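Local coordinates for protein copper chaperone CopZ (Staphylococcus aureus, PDB 6FF2) that carries copper(I) through the cytoplasm, sequestering the ion and delivering it to the copper-exporting P-type ATPase CopA, at residues 22-25 with 26-29. Residues are numbered along the deposited sequence; the frame is centred on the assembly and turned at random.
Sequences SALN and NIDG. With MG (magnesium ion), chain E.
Asn26 and Ile27 turn their backbone N-H groups back onto the last turn of helix 14-25, closing the C-terminal end of the first helix of this ferredoxin-like heavy-metal-associated domain, where the chain leaves for strand 30-36. Asn26 N donates to Ser22 O at 3.1 Å, a bent bond of helical i to i+4 spacing, and makes a weak second bond to Ala23 O. The next amide bonds one residue nearer, Ile27 N to Leu24 O at 3.1 Å (161° at the hydrogen, the donor well above the carbonyl plane); this i to i+3 spacing tightens the last turn.

Apolar packing follows on the inner side. Ile27 CD1 meets Leu24 CD2 at 4.3 Å; with CG1 anti to its carbonyl carbon (chi1 -50°), the longer branch of Ile27 is laid beside Leu24 O and Ala23 O. Leucine suits a buried site against Met56, Val42 and Val44, and the branched isoleucine spreads over Gln55 and Ala59 of helix 53-62.

A polar side chain suits the exposed place of Asn26. The exposed Asp28 forms a salt bridge with Lys50, while Gly29, with a positive phi of 102°, adopts a backbone shape that a side chain would hinder, just before the strand begins.

On the surface, at the end of the helix remote from the copper site, a magnesium ion takes Asn25 O at 2.0 Å and four waters. Two of these tie the ion to the protein again: one donates to Ile27 O, and asparagine suits position 25 because its amide oxygen can accept from the other, which lies 2.3 Å from the magnesium and donates to Asn25 OD1 across 2.6 Å.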
ATOM      1  N   SER A  22      -2.456   2.359 -11.449  1.00 17.16           N
ATOM      2  CA  SER A  22      -2.334   1.204 -12.317  1.00 17.93           C
ATOM      3  C   SER A  22      -3.647   0.665 -12.779  1.00 17.58           C
ATOM      4  O   SER A  22      -3.797   0.319 -13.942  1.00 20.57           O
ATOM      5  CB  SER A  22      -1.571   0.061 -11.655  1.00 21.62           C
ATOM      6  OG  SER A  22      -0.239   0.468 -11.640  1.00 28.56           O
ATOM      7  N   ALA A  23      -4.614   0.575 -11.877  1.00 15.73           N
ATOM      8  CA  ALA A  23      -5.934   0.036 -12.239  1.00 16.82           C
ATOM      9  C   ALA A  23      -6.603   0.913 -13.299  1.00 15.86           C
ATOM     10  O   ALA A  23      -7.169   0.425 -14.251  1.00 18.40           O
ATOM     11  CB  ALA A  23      -6.811  -0.031 -11.003  1.00 18.16           C
ATOM     12  N   LEU A  24      -6.466   2.216 -13.122  1.00 13.45           N
ATOM     13  CA  LEU A  24      -7.050   3.149 -14.096  1.00 14.28           C
ATOM     14  C   LEU A  24      -6.358   3.092 -15.434  1.00 15.74           C
ATOM     15  O   LEU A  24      -7.010   3.084 -16.441  1.00 15.41           O
ATOM     16  CB  LEU A  24      -7.090   4.565 -13.529  1.00 12.67           C
ATOM     17  CG  LEU A  24      -8.090   4.782 -12.357  1.00 13.13           C
ATOM     18  CD1 LEU A  24      -7.811   6.079 -11.582  1.00 12.64           C
ATOM     19  CD2 LEU A  24      -9.531   4.776 -12.908  1.00 13.66           C
ATOM     20  N   ASN A  25      -5.020   3.096 -15.434  1.00 13.80           N
ATOM     21  CA  ASN A  25      -4.268   3.005 -16.690  1.00 16.60           C
ATOM     22  C   ASN A  25      -4.419   1.693 -17.448  1.00 17.36           C
ATOM     23  O   ASN A  25      -4.121   1.632 -18.655  1.00 22.42           O
ATOM     24  CB  ASN A  25      -2.802   3.337 -16.435  1.00 15.91           C
ATOM     25  CG  ASN A  25      -2.568   4.810 -16.310  1.00 19.28           C
ATOM     26  OD1 ASN A  25      -2.892   5.570 -17.226  1.00 23.75           O
ATOM     27  ND2 ASN A  25      -1.950   5.231 -15.217  1.00 20.79           N
ATOM     28  N   ASN A  26      -4.870   0.642 -16.799  1.00 18.84           N
ATOM     29  CA  ASN A  26      -5.202  -0.607 -17.473  1.00 20.44           C
ATOM     30  C   ASN A  26      -6.403  -0.526 -18.367  1.00 20.37           C
ATOM     31  O   ASN A  26      -6.584  -1.407 -19.168  1.00 25.11           O
ATOM     32  CB  ASN A  26      -5.495  -1.722 -16.455  1.00 24.85           C
ATOM     33  CG  ASN A  26      -5.542  -3.080 -17.107  1.00 29.46           C
ATOM     34  OD1 ASN A  26      -4.559  -3.491 -17.753  1.00 42.66           O
ATOM     35  ND2 ASN A  26      -6.686  -3.764 -17.004  1.00 36.22           N
ATOM     36  N   ILE A  27      -7.268   0.487 -18.180  1.00 17.01           N
ATOM     37  CA  ILE A  27      -8.470   0.601 -18.965  1.00 15.96           C
ATOM     38  C   ILE A  27      -8.131   1.213 -20.314  1.00 16.76           C
ATOM     39  O   ILE A  27      -7.545   2.309 -20.354  1.00 17.84           O
ATOM     40  CB  ILE A  27      -9.545   1.446 -18.280  1.00 17.41           C
ATOM     41  CG1 ILE A  27      -9.804   1.006 -16.808  1.00 17.73           C
ATOM     42  CG2 ILE A  27     -10.803   1.454 -19.133  1.00 22.12           C
ATOM     43  CD1 ILE A  27     -10.639   1.983 -15.969  1.00 21.30           C
ATOM     44  N   ASP A  28      -8.589   0.573 -21.384  1.00 16.28           N
ATOM     45  CA  ASP A  28      -8.382   1.119 -22.739  1.00 17.70           C
ATOM     46  C   ASP A  28      -9.186   2.395 -22.871  1.00 17.42           C
ATOM     47  O   ASP A  28     -10.389   2.453 -22.548  1.00 18.79           O
ATOM     48  CB  ASP A  28      -8.821   0.106 -23.798  1.00 20.15           C
ATOM     49  CG  ASP A  28      -8.586   0.584 -25.252  1.00 27.12           C
ATOM     50  OD1 ASP A  28      -7.553   1.248 -25.486  1.00 30.47           O
ATOM     51  OD2 ASP A  28      -9.437   0.324 -26.169  1.00 41.04           O
ATOM     52  N   GLY A  29      -8.482   3.447 -23.305  1.00 16.01           N
ATOM     53  CA  GLY A  29      -9.046   4.797 -23.421  1.00 15.07           C
ATOM     54  C   GLY A  29      -8.663   5.758 -22.305  1.00 13.07           C
ATOM     55  O   GLY A  29      -8.864   6.982 -22.397  1.00 12.36           O
TER
HETATM   56 MG    MG E 103      -3.046   2.295 -20.257  1.00 35.04          MG
HETATM   57  O   HOH W   1      -3.079   4.521 -19.650  1.00 25.34           O
HETATM   58  O   HOH W   2      -4.960   2.533 -21.107  1.00 22.95           O
HETATM   59  O   HOH W   3      -2.575   3.082 -21.995  1.00 32.41           O
HETATM   60  O   HOH W   4      -1.257   2.289 -19.288  1.00 32.94           O